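Local coordinates for probable glutamine-binding lipoprotein GlnH (GLNBP) (Mycobacterium tuberculosis, PDB 6H20) that binds amino acids such as asparagine and glutamate as a solute-binding lipoprotein, and probably senses aspartate to help regulate protein kinase G and glutamate metabolism, at residues A[133-138]-A[248-253]; A[82-87]-A[255-260]; A[8-13]-A[175-180]. All coordinates share one frame; numbering follows the deposited sequence.

Contact 1. Residues A[133-138]-A[248-253]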
ATOM      1  N   ASN A 133       7.110  -8.687   9.666  1.00 20.59           N
ATOM      2  CA  ASN A 133       8.344  -8.223   9.054  1.00 17.23           C
ATOM      3  C   ASN A 133       8.051  -7.514   7.732  1.00 18.16           C
ATOM      4  O   ASN A 133       6.959  -7.603   7.177  1.00 19.24           O
ATOM      5  CB  ASN A 133       9.307  -9.387   8.836  1.00 20.14           C
ATOM      6  CG  ASN A 133      10.683  -9.061   9.313  1.00 26.75           C
ATOM      7  OD1 ASN A 133      11.219  -8.015   8.958  1.00 26.65           O
ATOM      8  ND2 ASN A 133      11.252  -9.919  10.150  1.00 28.66           N
ATOM      9  N   PHE A 134       9.062  -6.814   7.220  1.00 18.15           N
ATOM     10  CA  PHE A 134       8.929  -6.111   5.949  1.00 16.19           C
ATOM     11  C   PHE A 134      10.231  -6.206   5.171  1.00 16.84           C
ATOM     12  O   PHE A 134      11.323  -6.219   5.748  1.00 18.39           O
ATOM     13  CB  PHE A 134       8.656  -4.611   6.126  1.00 18.27           C
ATOM     14  CG  PHE A 134       7.293  -4.290   6.681  1.00 15.60           C
ATOM     15  CD1 PHE A 134       6.174  -4.252   5.849  1.00 17.31           C
ATOM     16  CD2 PHE A 134       7.137  -3.984   8.020  1.00 17.55           C
ATOM     17  CE1 PHE A 134       4.917  -3.931   6.356  1.00 16.08           C
ATOM     18  CE2 PHE A 134       5.885  -3.671   8.542  1.00 20.87           C
ATOM     19  CZ  PHE A 134       4.771  -3.635   7.703  1.00 17.55           C
ATOM     20  N   SER A 135      10.097  -6.233   3.849  1.00 15.49           N
ATOM     21  CA  SER A 135      11.201  -5.988   2.936  1.00 16.16           C
ATOM     22  C   SER A 135      11.658  -4.536   3.032  1.00 18.36           C
ATOM     23  O   SER A 135      11.063  -3.705   3.728  1.00 16.29           O
ATOM     24  CB  SER A 135      10.747  -6.209   1.493  1.00 15.18           C
ATOM     25  OG  SER A 135       9.842  -5.184   1.085  1.00 15.13           O
ATOM     26  N   THR A 136      12.739  -4.238   2.308  1.00 16.34           N
ATOM     27  CA  THR A 136      13.112  -2.853   2.067  1.00 14.88           C
ATOM     28  C   THR A 136      12.010  -2.135   1.279  1.00 14.10           C
ATOM     29  O   THR A 136      11.072  -2.742   0.744  1.00 15.40           O
ATOM     30  CB  THR A 136      14.417  -2.779   1.279  1.00 14.60           C
ATOM     31  OG1 THR A 136      14.293  -3.521   0.054  1.00 16.85           O
ATOM     32  CG2 THR A 136      15.585  -3.328   2.112  1.00 18.48           C
ATOM     33  N   VAL A 137      12.138  -0.811   1.198  1.00 16.56           N
ATOM     34  CA  VAL A 137      11.091   0.013   0.593  1.00 14.85           C
ATOM     35  C   VAL A 137      11.087  -0.176  -0.916  1.00 14.89           C
ATOM     36  O   VAL A 137      12.124  -0.024  -1.575  1.00 17.01           O
ATOM     37  CB  VAL A 137      11.324   1.489   0.951  1.00 15.40           C
ATOM     38  CG1 VAL A 137      10.305   2.396   0.240  1.00 16.64           C
ATOM     39  CG2 VAL A 137      11.303   1.691   2.456  1.00 16.90           C
ATOM     40  N   TYR A 138       9.907  -0.467  -1.487  1.00 15.78           N
ATOM     41  CA  TYR A 138       9.802  -0.599  -2.937  1.00 14.99           C
ATOM     42  C   TYR A 138       9.081   0.559  -3.624  1.00 15.67           C
ATOM     43  O   TYR A 138       9.120   0.649  -4.859  1.00 16.88           O
ATOM     44  CB  TYR A 138       9.174  -1.952  -3.339  1.00 14.21           C
ATOM     45  CG  TYR A 138       7.692  -2.107  -3.060  1.00 12.77           C
ATOM     46  CD1 TYR A 138       6.740  -1.670  -3.973  1.00 15.65           C
ATOM     47  CD2 TYR A 138       7.255  -2.722  -1.889  1.00 14.42           C
ATOM     48  CE1 TYR A 138       5.389  -1.831  -3.713  1.00 14.55           C
ATOM     49  CE2 TYR A 138       5.897  -2.890  -1.624  1.00 14.41           C
ATOM     50  CZ  TYR A 138       4.974  -2.425  -2.546  1.00 13.27           C
ATOM     51  OH  TYR A 138       3.639  -2.588  -2.281  1.00 15.12           O
ATOM     52  N   ARG A 248      14.992 -11.748   3.479  1.00 18.54           N
ATOM     53  CA  ARG A 248      16.222 -11.646   2.699  1.00 16.07           C
ATOM     54  C   ARG A 248      15.977 -11.981   1.235  1.00 16.84           C
ATOM     55  O   ARG A 248      16.515 -11.312   0.348  1.00 18.43           O
ATOM     56  CB  ARG A 248      17.316 -12.540   3.286  1.00 16.64           C
ATOM     57  CG  ARG A 248      17.653 -12.207   4.720  1.00 16.66           C
ATOM     58  CD  ARG A 248      18.836 -13.052   5.183  1.00 20.82           C
ATOM     59  NE  ARG A 248      19.092 -12.911   6.614  1.00 20.14           N
ATOM     60  CZ  ARG A 248      19.806 -11.924   7.149  1.00 25.00           C
ATOM     61  NH1 ARG A 248      20.333 -10.983   6.372  1.00 24.55           N
ATOM     62  NH2 ARG A 248      19.986 -11.872   8.466  1.00 27.50           N
ATOM     63  N   PHE A 249      15.164 -13.008   0.962  1.00 17.46           N
ATOM     64  CA  PHE A 249      14.880 -13.382  -0.419  1.00 17.41           C
ATOM     65  C   PHE A 249      14.207 -12.236  -1.168  1.00 15.74           C
ATOM     66  O   PHE A 249      14.642 -11.857  -2.266  1.00 16.86           O
ATOM     67  CB  PHE A 249      14.003 -14.644  -0.474  1.00 20.12           C
ATOM     68  CG  PHE A 249      13.836 -15.189  -1.864  1.00 16.36           C
ATOM     69  CD1 PHE A 249      12.892 -14.641  -2.741  1.00 16.33           C
ATOM     70  CD2 PHE A 249      14.660 -16.215  -2.316  1.00 17.88           C
ATOM     71  CE1 PHE A 249      12.765 -15.125  -4.031  1.00 16.84           C
ATOM     72  CE2 PHE A 249      14.540 -16.700  -3.597  1.00 16.49           C
ATOM     73  CZ  PHE A 249      13.596 -16.155  -4.460  1.00 17.33           C
ATOM     74  N   VAL A 250      13.130 -11.682  -0.597  1.00 15.77           N
ATOM     75  CA  VAL A 250      12.426 -10.578  -1.254  1.00 16.08           C
ATOM     76  C   VAL A 250      13.347  -9.378  -1.425  1.00 16.48           C
ATOM     77  O   VAL A 250      13.311  -8.691  -2.451  1.00 15.59           O
ATOM     78  CB  VAL A 250      11.149 -10.218  -0.471  1.00 15.97           C
ATOM     79  CG1 VAL A 250      10.503  -8.965  -1.046  1.00 16.72           C
ATOM     80  CG2 VAL A 250      10.157 -11.390  -0.515  1.00 17.80           C
ATOM     81  N   ASN A 251      14.210  -9.120  -0.447  1.00 16.58           N
ATOM     82  CA  ASN A 251      15.130  -8.002  -0.617  1.00 16.20           C
ATOM     83  C   ASN A 251      16.093  -8.248  -1.768  1.00 16.43           C
ATOM     84  O   ASN A 251      16.507  -7.294  -2.439  1.00 15.44           O
ATOM     85  CB  ASN A 251      15.850  -7.701   0.699  1.00 17.30           C
ATOM     86  CG  ASN A 251      14.922  -7.047   1.704  1.00 17.31           C
ATOM     87  OD1 ASN A 251      13.872  -6.521   1.318  1.00 17.95           O
ATOM     88  ND2 ASN A 251      15.300  -7.046   2.975  1.00 16.60           N
ATOM     89  N   GLY A 252      16.445  -9.516  -2.019  1.00 14.44           N
ATOM     90  CA  GLY A 252      17.197  -9.841  -3.217  1.00 16.99           C
ATOM     91  C   GLY A 252      16.437  -9.504  -4.490  1.00 14.48           C
ATOM     92  O   GLY A 252      17.001  -8.924  -5.428  1.00 16.37           O
ATOM     93  N   THR A 253      15.144  -9.858  -4.542  1.00 16.11           N
ATOM     94  CA  THR A 253      14.319  -9.483  -5.689  1.00 15.50           C
ATOM     95  C   THR A 253      14.301  -7.977  -5.872  1.00 13.55           C
ATOM     96  O   THR A 253      14.409  -7.475  -7.001  1.00 16.64           O
ATOM     97  CB  THR A 253      12.880  -9.986  -5.511  1.00 14.80           C
ATOM     98  OG1 THR A 253      12.887 -11.409  -5.330  1.00 18.88           O
ATOM     99  CG2 THR A 253      12.053  -9.652  -6.751  1.00 15.47           C
TER
HETATM  100  O   HOH W   1      16.416  -4.781  -1.224  1.00 28.80           O

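Contact 2. Residues A[82-87]-A[255-260]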
ATOM      1  N   ALA A  82       4.781  -8.384  -6.907  1.00 14.80           N
ATOM      2  CA  ALA A  82       4.658  -9.756  -6.414  1.00 14.90           C
ATOM      3  C   ALA A  82       5.099 -10.753  -7.470  1.00 15.15           C
ATOM      4  O   ALA A  82       5.744 -11.760  -7.152  1.00 16.90           O
ATOM      5  CB  ALA A  82       3.213 -10.047  -5.977  1.00 16.25           C
ATOM      6  N   GLY A  83       4.782 -10.480  -8.737  1.00 16.24           N
ATOM      7  CA  GLY A  83       5.179 -11.383  -9.800  1.00 16.15           C
ATOM      8  C   GLY A  83       6.682 -11.477  -9.972  1.00 16.94           C
ATOM      9  O   GLY A  83       7.189 -12.510 -10.412  1.00 18.86           O
ATOM     10  N   GLU A  84       7.409 -10.402  -9.644  1.00 14.80           N
ATOM     11  CA  GLU A  84       8.868 -10.465  -9.720  1.00 16.41           C
ATOM     12  C   GLU A  84       9.449 -11.362  -8.632  1.00 17.98           C
ATOM     13  O   GLU A  84      10.442 -12.066  -8.869  1.00 18.54           O
ATOM     14  CB  GLU A  84       9.463  -9.060  -9.666  1.00 16.19           C
ATOM     15  CG  GLU A  84       9.127  -8.205 -10.884  1.00 16.01           C
ATOM     16  CD  GLU A  84       9.548  -8.839 -12.190  1.00 20.56           C
ATOM     17  OE1 GLU A  84      10.647  -9.446 -12.230  1.00 22.21           O
ATOM     18  OE2 GLU A  84       8.782  -8.746 -13.177  1.00 25.66           O
ATOM     19  N   VAL A  85       8.841 -11.363  -7.438  1.00 16.00           N
ATOM     20  CA  VAL A  85       9.220 -12.340  -6.419  1.00 14.64           C
ATOM     21  C   VAL A  85       8.980 -13.752  -6.933  1.00 16.33           C
ATOM     22  O   VAL A  85       9.845 -14.627  -6.830  1.00 17.72           O
ATOM     23  CB  VAL A  85       8.462 -12.077  -5.107  1.00 16.65           C
ATOM     24  CG1 VAL A  85       8.836 -13.127  -4.052  1.00 18.02           C
ATOM     25  CG2 VAL A  85       8.756 -10.673  -4.613  1.00 17.28           C
ATOM     26  N   ALA A  86       7.805 -13.988  -7.516  1.00 16.36           N
ATOM     27  CA  ALA A  86       7.512 -15.312  -8.056  1.00 17.83           C
ATOM     28  C   ALA A  86       8.489 -15.684  -9.163  1.00 18.84           C
ATOM     29  O   ALA A  86       8.893 -16.848  -9.280  1.00 20.54           O
ATOM     30  CB  ALA A  86       6.069 -15.361  -8.565  1.00 19.71           C
ATOM     31  N   ARG A  87       8.881 -14.712  -9.993  1.00 17.81           N
ATOM     32  CA  ARG A  87       9.878 -14.997 -11.022  1.00 20.31           C
ATOM     33  C   ARG A  87      11.173 -15.509 -10.400  1.00 19.85           C
ATOM     34  O   ARG A  87      11.781 -16.461 -10.903  1.00 22.78           O
ATOM     35  CB  ARG A  87      10.154 -13.752 -11.862  1.00 21.10           C
ATOM     36  CG  ARG A  87      10.975 -14.044 -13.117  1.00 24.48           C
ATOM     37  CD  ARG A  87      11.626 -12.779 -13.686  1.00 23.49           C
ATOM     38  NE  ARG A  87      10.649 -11.729 -13.992  1.00 23.12           N
ATOM     39  CZ  ARG A  87       9.921 -11.677 -15.106  1.00 28.04           C
ATOM     40  NH1 ARG A  87      10.040 -12.625 -16.029  1.00 28.67           N
ATOM     41  NH2 ARG A  87       9.067 -10.676 -15.299  1.00 29.63           N
ATOM     42  N   GLU A 255      16.548  -5.735  -4.914  1.00 14.78           N
ATOM     43  CA  GLU A 255      17.835  -5.324  -5.480  1.00 15.16           C
ATOM     44  C   GLU A 255      17.889  -5.604  -6.975  1.00 14.29           C
ATOM     45  O   GLU A 255      18.340  -4.758  -7.764  1.00 17.33           O
ATOM     46  CB  GLU A 255      18.994  -6.051  -4.791  1.00 16.26           C
ATOM     47  CG  GLU A 255      19.295  -5.591  -3.364  1.00 19.87           C
ATOM     48  CD  GLU A 255      20.090  -4.297  -3.311  1.00 23.36           C
ATOM     49  OE1 GLU A 255      20.575  -3.825  -4.371  1.00 23.26           O
ATOM     50  OE2 GLU A 255      20.242  -3.757  -2.197  1.00 21.47           O
ATOM     51  N   ARG A 256      17.421  -6.783  -7.394  1.00 15.26           N
ATOM     52  CA  ARG A 256      17.417  -7.085  -8.822  1.00 15.23           C
ATOM     53  C   ARG A 256      16.610  -6.061  -9.608  1.00 16.95           C
ATOM     54  O   ARG A 256      17.108  -5.491 -10.584  1.00 17.47           O
ATOM     55  CB  ARG A 256      16.892  -8.489  -9.098  1.00 15.11           C
ATOM     56  CG  ARG A 256      16.952  -8.785 -10.586  1.00 15.27           C
ATOM     57  CD  ARG A 256      16.462 -10.169 -10.916  1.00 16.36           C
ATOM     58  NE  ARG A 256      15.085 -10.465 -10.507  1.00 17.01           N
ATOM     59  CZ  ARG A 256      13.995 -10.065 -11.163  1.00 18.52           C
ATOM     60  NH1 ARG A 256      14.099  -9.297 -12.244  1.00 19.81           N
ATOM     61  NH2 ARG A 256      12.791 -10.432 -10.732  1.00 19.83           N
ATOM     62  N   ILE A 257      15.362  -5.810  -9.203  1.00 15.31           N
ATOM     63  CA  ILE A 257      14.507  -4.966 -10.040  1.00 14.58           C
ATOM     64  C   ILE A 257      14.911  -3.496  -9.981  1.00 16.09           C
ATOM     65  O   ILE A 257      14.688  -2.750 -10.944  1.00 19.00           O
ATOM     66  CB  ILE A 257      13.006  -5.189  -9.775  1.00 15.47           C
ATOM     67  CG1 ILE A 257      12.603  -4.697  -8.383  1.00 15.91           C
ATOM     68  CG2 ILE A 257      12.638  -6.644 -10.004  1.00 18.26           C
ATOM     69  CD1 ILE A 257      11.058  -4.658  -8.179  1.00 18.73           C
ATOM     70  N   ARG A 258      15.499  -3.038  -8.869  1.00 16.95           N
ATOM     71  CA  ARG A 258      15.980  -1.655  -8.849  1.00 17.05           C
ATOM     72  C   ARG A 258      17.120  -1.441  -9.832  1.00 20.37           C
ATOM     73  O   ARG A 258      17.304  -0.324 -10.329  1.00 22.81           O
ATOM     74  CB  ARG A 258      16.454  -1.249  -7.457  1.00 19.38           C
ATOM     75  CG  ARG A 258      15.348  -1.149  -6.424  1.00 22.03           C
ATOM     76  CD  ARG A 258      15.876  -0.451  -5.187  1.00 22.27           C
ATOM     77  NE  ARG A 258      15.022  -0.638  -4.020  1.00 20.48           N
ATOM     78  CZ  ARG A 258      15.144  -1.637  -3.144  1.00 19.78           C
ATOM     79  NH1 ARG A 258      16.082  -2.574  -3.298  1.00 21.97           N
ATOM     80  NH2 ARG A 258      14.322  -1.705  -2.108  1.00 18.35           N
ATOM     81  N   ASN A 259      17.885  -2.491 -10.130  1.00 19.20           N
ATOM     82  CA  ASN A 259      19.113  -2.351 -10.897  1.00 19.90           C
ATOM     83  C   ASN A 259      19.028  -2.894 -12.316  1.00 22.24           C
ATOM     84  O   ASN A 259      19.886  -2.556 -13.141  1.00 25.55           O
ATOM     85  CB  ASN A 259      20.255  -3.050 -10.149  1.00 19.49           C
ATOM     86  CG  ASN A 259      20.731  -2.239  -8.994  1.00 19.51           C
ATOM     87  OD1 ASN A 259      21.462  -1.259  -9.182  1.00 26.38           O
ATOM     88  ND2 ASN A 259      20.305  -2.596  -7.794  1.00 18.14           N
ATOM     89  N   ASP A 260      18.038  -3.724 -12.631  1.00 19.57           N
ATOM     90  CA  ASP A 260      17.968  -4.333 -13.950  1.00 17.61           C
ATOM     91  C   ASP A 260      16.960  -3.658 -14.866  1.00 19.83           C
ATOM     92  O   ASP A 260      16.676  -4.180 -15.946  1.00 25.30           O
ATOM     93  CB  ASP A 260      17.756  -5.853 -13.867  1.00 18.79           C
ATOM     94  CG  ASP A 260      16.321  -6.264 -13.540  1.00 20.41           C
ATOM     95  OD1 ASP A 260      15.422  -5.397 -13.355  1.00 19.03           O
ATOM     96  OD2 ASP A 260      16.073  -7.494 -13.476  1.00 19.97           O
TER
HETATM   97  O   HOH W   2      12.072  -8.642 -14.481  1.00 39.09           O

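Contact 3. Residues A[8-13]-A[175-180]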
ATOM      1  N   GLU A   8     -19.163   3.690   7.570  1.00 22.04           N
ATOM      2  CA  GLU A   8     -19.426   4.015   8.964  1.00 23.40           C
ATOM      3  C   GLU A   8     -18.994   5.445   9.237  1.00 23.02           C
ATOM      4  O   GLU A   8     -17.843   5.808   8.975  1.00 26.49           O
ATOM      5  CB  GLU A   8     -18.638   3.079   9.892  1.00 29.53           C
ATOM      6  CG  GLU A   8     -18.895   1.611   9.640  1.00 27.82           C
ATOM      7  CD  GLU A   8     -17.909   0.705  10.351  1.00 36.83           C
ATOM      8  OE1 GLU A   8     -17.206   1.176  11.265  1.00 39.85           O
ATOM      9  OE2 GLU A   8     -17.836  -0.480   9.976  1.00 33.41           O
ATOM     10  N   ILE A   9     -19.900   6.249   9.779  1.00 22.81           N
ATOM     11  CA  ILE A   9     -19.513   7.533  10.354  1.00 24.48           C
ATOM     12  C   ILE A   9     -18.961   7.283  11.754  1.00 25.55           C
ATOM     13  O   ILE A   9     -19.681   6.827  12.651  1.00 27.96           O
ATOM     14  CB  ILE A   9     -20.699   8.511  10.369  1.00 28.29           C
ATOM     15  CG1 ILE A   9     -21.298   8.662   8.966  1.00 24.30           C
ATOM     16  CG2 ILE A   9     -20.266   9.858  10.939  1.00 31.62           C
ATOM     17  CD1 ILE A   9     -22.693   9.297   8.942  1.00 32.16           C
ATOM     18  N   MET A  10     -17.668   7.557  11.947  1.00 24.03           N
ATOM     19  CA  MET A  10     -17.011   7.207  13.194  1.00 23.60           C
ATOM     20  C   MET A  10     -17.442   8.152  14.322  1.00 26.74           C
ATOM     21  O   MET A  10     -17.838   9.292  14.065  1.00 36.68           O
ATOM     22  CB  MET A  10     -15.498   7.268  12.999  1.00 26.01           C
ATOM     23  CG  MET A  10     -14.970   6.105  12.169  1.00 29.81           C
ATOM     24  SD  MET A  10     -13.178   6.118  11.915  1.00 43.06           S
ATOM     25  CE  MET A  10     -12.640   7.274  13.158  1.00 39.77           C
ATOM     26  N   PRO A  11     -17.395   7.698  15.577  1.00 29.73           N
ATOM     27  CA  PRO A  11     -17.796   8.574  16.699  1.00 33.07           C
ATOM     28  C   PRO A  11     -16.833   9.738  16.829  1.00 31.95           C
ATOM     29  O   PRO A  11     -15.629   9.569  16.596  1.00 33.87           O
ATOM     30  CB  PRO A  11     -17.713   7.661  17.934  1.00 34.41           C
ATOM     31  CG  PRO A  11     -17.224   6.351  17.483  1.00 32.68           C
ATOM     32  CD  PRO A  11     -16.884   6.394  16.025  1.00 29.41           C
ATOM     33  N   PRO A  12     -17.314  10.929  17.188  1.00 33.90           N
ATOM     34  CA  PRO A  12     -16.395  12.063  17.350  1.00 35.02           C
ATOM     35  C   PRO A  12     -15.429  11.804  18.494  1.00 34.68           C
ATOM     36  O   PRO A  12     -15.827  11.438  19.600  1.00 38.02           O
ATOM     37  CB  PRO A  12     -17.324  13.247  17.649  1.00 36.70           C
ATOM     38  CG  PRO A  12     -18.706  12.781  17.299  1.00 39.21           C
ATOM     39  CD  PRO A  12     -18.707  11.297  17.482  1.00 35.50           C
ATOM     40  N   GLN A  13     -14.147  11.968  18.207  1.00 34.70           N
ATOM     41  CA  GLN A  13     -13.122  11.749  19.208  1.00 33.69           C
ATOM     42  C   GLN A  13     -12.187  12.944  19.206  1.00 32.94           C
ATOM     43  O   GLN A  13     -12.035  13.619  18.181  1.00 33.70           O
ATOM     44  CB  GLN A  13     -12.335  10.463  18.902  1.00 34.83           C
ATOM     45  CG  GLN A  13     -13.174   9.198  19.034  1.00 38.44           C
ATOM     46  CD  GLN A  13     -12.424   7.940  18.641  1.00 40.81           C
ATOM     47  OE1 GLN A  13     -11.915   7.215  19.498  1.00 47.68           O
ATOM     48  NE2 GLN A  13     -12.360   7.667  17.343  1.00 41.83           N
ATOM     49  N   ARG A 175      -3.617   9.383  10.571  1.00 20.71           N
ATOM     50  CA  ARG A 175      -3.201  10.761  10.318  1.00 20.88           C
ATOM     51  C   ARG A 175      -4.386  11.728  10.353  1.00 22.69           C
ATOM     52  O   ARG A 175      -4.269  12.846  10.869  1.00 21.42           O
ATOM     53  CB  ARG A 175      -2.475  10.834   8.973  1.00 20.25           C
ATOM     54  CG  ARG A 175      -2.113  12.250   8.516  1.00 20.47           C
ATOM     55  CD  ARG A 175      -1.178  12.923   9.510  1.00 20.88           C
ATOM     56  NE  ARG A 175      -0.832  14.291   9.120  1.00 21.49           N
ATOM     57  CZ  ARG A 175      -1.552  15.367   9.425  1.00 26.94           C
ATOM     58  NH1 ARG A 175      -2.682  15.248  10.114  1.00 25.78           N
ATOM     59  NH2 ARG A 175      -1.146  16.567   9.032  1.00 24.80           N
ATOM     60  N   ILE A 176      -5.532  11.327   9.800  1.00 21.09           N
ATOM     61  CA  ILE A 176      -6.728  12.168   9.872  1.00 21.74           C
ATOM     62  C   ILE A 176      -7.186  12.357  11.316  1.00 22.40           C
ATOM     63  O   ILE A 176      -7.776  13.391  11.663  1.00 24.65           O
ATOM     64  CB  ILE A 176      -7.836  11.569   8.980  1.00 19.93           C
ATOM     65  CG1 ILE A 176      -7.385  11.587   7.523  1.00 24.44           C
ATOM     66  CG2 ILE A 176      -9.154  12.319   9.160  1.00 27.78           C
ATOM     67  CD1 ILE A 176      -6.944  12.918   7.038  1.00 25.24           C
ATOM     68  N   ARG A 177      -6.931  11.370  12.183  1.00 23.86           N
ATOM     69  CA  ARG A 177      -7.302  11.499  13.592  1.00 25.32           C
ATOM     70  C   ARG A 177      -6.468  12.539  14.334  1.00 25.56           C
ATOM     71  O   ARG A 177      -6.780  12.847  15.489  1.00 30.12           O
ATOM     72  CB  ARG A 177      -7.201  10.140  14.290  1.00 26.11           C
ATOM     73  CG  ARG A 177      -8.304   9.166  13.905  1.00 28.33           C
ATOM     74  CD  ARG A 177      -9.537   9.336  14.799  1.00 28.44           C
ATOM     75  NE  ARG A 177      -9.283   8.813  16.140  1.00 35.41           N
ATOM     76  CZ  ARG A 177      -9.116   9.574  17.216  1.00 34.88           C
ATOM     77  NH1 ARG A 177      -9.194  10.893  17.113  1.00 35.56           N
ATOM     78  NH2 ARG A 177      -8.869   9.017  18.396  1.00 36.81           N
ATOM     79  N   GLU A 178      -5.416  13.078  13.714  1.00 23.38           N
ATOM     80  CA  GLU A 178      -4.632  14.146  14.315  1.00 28.25           C
ATOM     81  C   GLU A 178      -5.202  15.525  14.046  1.00 28.87           C
ATOM     82  O   GLU A 178      -4.806  16.481  14.720  1.00 31.96           O
ATOM     83  CB  GLU A 178      -3.185  14.107  13.818  1.00 26.11           C
ATOM     84  CG  GLU A 178      -2.446  12.862  14.236  1.00 28.04           C
ATOM     85  CD  GLU A 178      -1.081  12.741  13.583  1.00 34.23           C
ATOM     86  OE1 GLU A 178      -0.625  13.716  12.945  1.00 36.77           O
ATOM     87  OE2 GLU A 178      -0.470  11.662  13.709  1.00 42.96           O
ATOM     88  N   ILE A 179      -6.123  15.652  13.095  1.00 24.73           N
ATOM     89  CA  ILE A 179      -6.552  16.972  12.655  1.00 23.29           C
ATOM     90  C   ILE A 179      -7.428  17.610  13.723  1.00 26.89           C
ATOM     91  O   ILE A 179      -8.336  16.972  14.272  1.00 28.70           O
ATOM     92  CB  ILE A 179      -7.265  16.876  11.298  1.00 23.24           C
ATOM     93  CG1 ILE A 179      -6.274  16.423  10.232  1.00 20.82           C
ATOM     94  CG2 ILE A 179      -7.860  18.215  10.910  1.00 25.33           C
ATOM     95  CD1 ILE A 179      -6.943  16.037   8.911  1.00 22.23           C
ATOM     96  N   ALA A 180      -7.164  18.885  14.008  1.00 27.85           N
ATOM     97  CA  ALA A 180      -7.868  19.628  15.048  1.00 30.19           C
ATOM     98  C   ALA A 180      -8.336  20.952  14.458  1.00 28.60           C
ATOM     99  O   ALA A 180      -7.507  21.714  13.920  1.00 34.19           O
ATOM    100  CB  ALA A 180      -6.942  19.870  16.241  1.00 30.35           C
TER
HETATM  101  O   HOH W   3     -10.449  12.897  15.674  1.00 44.40           O

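Contact 1. Residues A[133-138]-A[248-253]
Around S135 and T136, next to strand 132-134 of the central sheet, the chain lies against helix 244-259 through N251 and V250. The chief bond is made by the N251 side-chain amide: OD1 accepts from the backbone N of T136 at 2.7 Å, nearly straight (164°), with the donor tilted 29° from the carbonyl plane. The same OD1 lies 3.1 Å from S135 CB. T136 meets the amide with both branches: CG2 is 3.8 Å from N251 CG, and OG1 is 3.3 Å from OD1, at best a weak bond. That hydroxyl's stronger partner is R258, about two turns further along the same helix. A water 2.8 Å from T136 OG1 donates to N251 O as a second bridge. The remaining touch is apolar, V250 CG1 to S135 CB at 3.8 Å. S135 OG, held by chi1 at 70°, reaches on to the next carbonyl, T136 O, at 2.8 Å, and also bonds V237 N of strand 232-240. The ND2 end of N251 reaches L31 and S30. All four touching residues are buried; an asparagine amide joining a helix to the chain leading on from strand 132-134 forms part of the sheet-and-helix core of a family 3 solute-binding protein.

Contact 2. Residues A[82-87]-A[255-260]
E84, on helix 77-90, holds out a carboxylate that R256 of helix 244-259 meets from across the contact. Its OE1 accepts from R256 NH2 at 2.8 Å on the anti lone pair, away from OE2; the bond is almost straight (172°) and lies in the guanidinium plane. The bend at chi2 (-56°) turns the E84 carboxylate, while CG rests on I257 CG2 at 3.9 Å. That methyl also lies over one face of the R256 guanidinium, toward its rim. One turn on, R87 takes the same carboxylate side-on from the syn side, NE to OE1 and NH2 to OE2, both at 2.9 Å. OE1 thus accepts from both arginines and also from a water, which accepts in turn from R256 NH1. The two guanidinium planes are nearly perpendicular, with R87 NE 4.1 Å from R256 NH2; the shared carboxylate probably offsets their like charges. R256 NH1 also bonds D260 OD2 at 2.9 Å, completing a four-residue salt-bridge network, and R256 NE pairs with D88. The segment axes approach to 11.1 Å, their N-to-C directions 114° apart, with T262 of helix 262-270 touching E84, R256 and I257, and strand 53-57 packing against A82, V85 and A86.

Contact 3. Residues A[8-13]-A[175-180]
Stacking carries most of the touch between Q13 and R177, where the chain near the N terminus passes the turn I176-I179 at the C-terminal side of helix 171-176. The Q13 amide is stacked on one face of the R177 guanidinium, offset toward its NE and NH2 side, the two planes 30° apart, while the side chains as a whole cross at about a right angle. NE2 of Q13 comes within 3.5 Å of R177 NE, but both are donors, so this is face-to-face packing and not a hydrogen bond. At the other end of the amide, Q13 OE1 is 3.7 Å from R177 NH2. CB of Q13 sits over the same guanidinium toward its rim, 3.6 Å from NH1. The arginine reaches this place by folding twice, at chi2 (-88°) and chi3 (-73°), which swings its end round to Q13 although its CB does not point there.

Apolar contact is slight: the M10 methyl CE lies 4.1 Å from R177 CD, beside the aliphatic part of the arginine.

Polar links run through water and backbone. One water donates to Q13 O at 3.1 Å and accepts from R177 NH1 at 2.8 Å, bridging the segments. The same NH1 is also bonded to P14 O, the next carbonyl along, which probably helps fix the guanidinium's rotation.

The contact lies on the surface. Strand 8-9 pairs antiparallel with strand 184-188 of the large mixed sheet, whose I185 bonds to the M10 backbone and touches the side chains of M10, R177 and I176. I176, at the start of the type I turn to I179, also touches Q143 of strand 139-148.

In the fold
From the N terminus, 8-13 comes first and pairs with 175-180, closing a loop of 161 residues as contact 3. Segments 82-87 and 133-138 fall inside that loop, but their partners come after it: 133-138 pairs with 248-253 and 82-87 with 255-260. Contact 1 therefore lies within the span of contact 2, while contact 3 crosses both. Contacts 1 and 2 share helix 244-259, their centres 10 Å apart, and R258 links them by probable hydrogen bonds to T136 OG1 and V137 O. They bind that helix to the chain around S135 and T136, next to strand 132-134, and to helix 77-90. Contact 3, centred about 33 Å from contact 1, lies on the opposite side of the chain's centre and ties the N-terminal arm to the turn I176-I179.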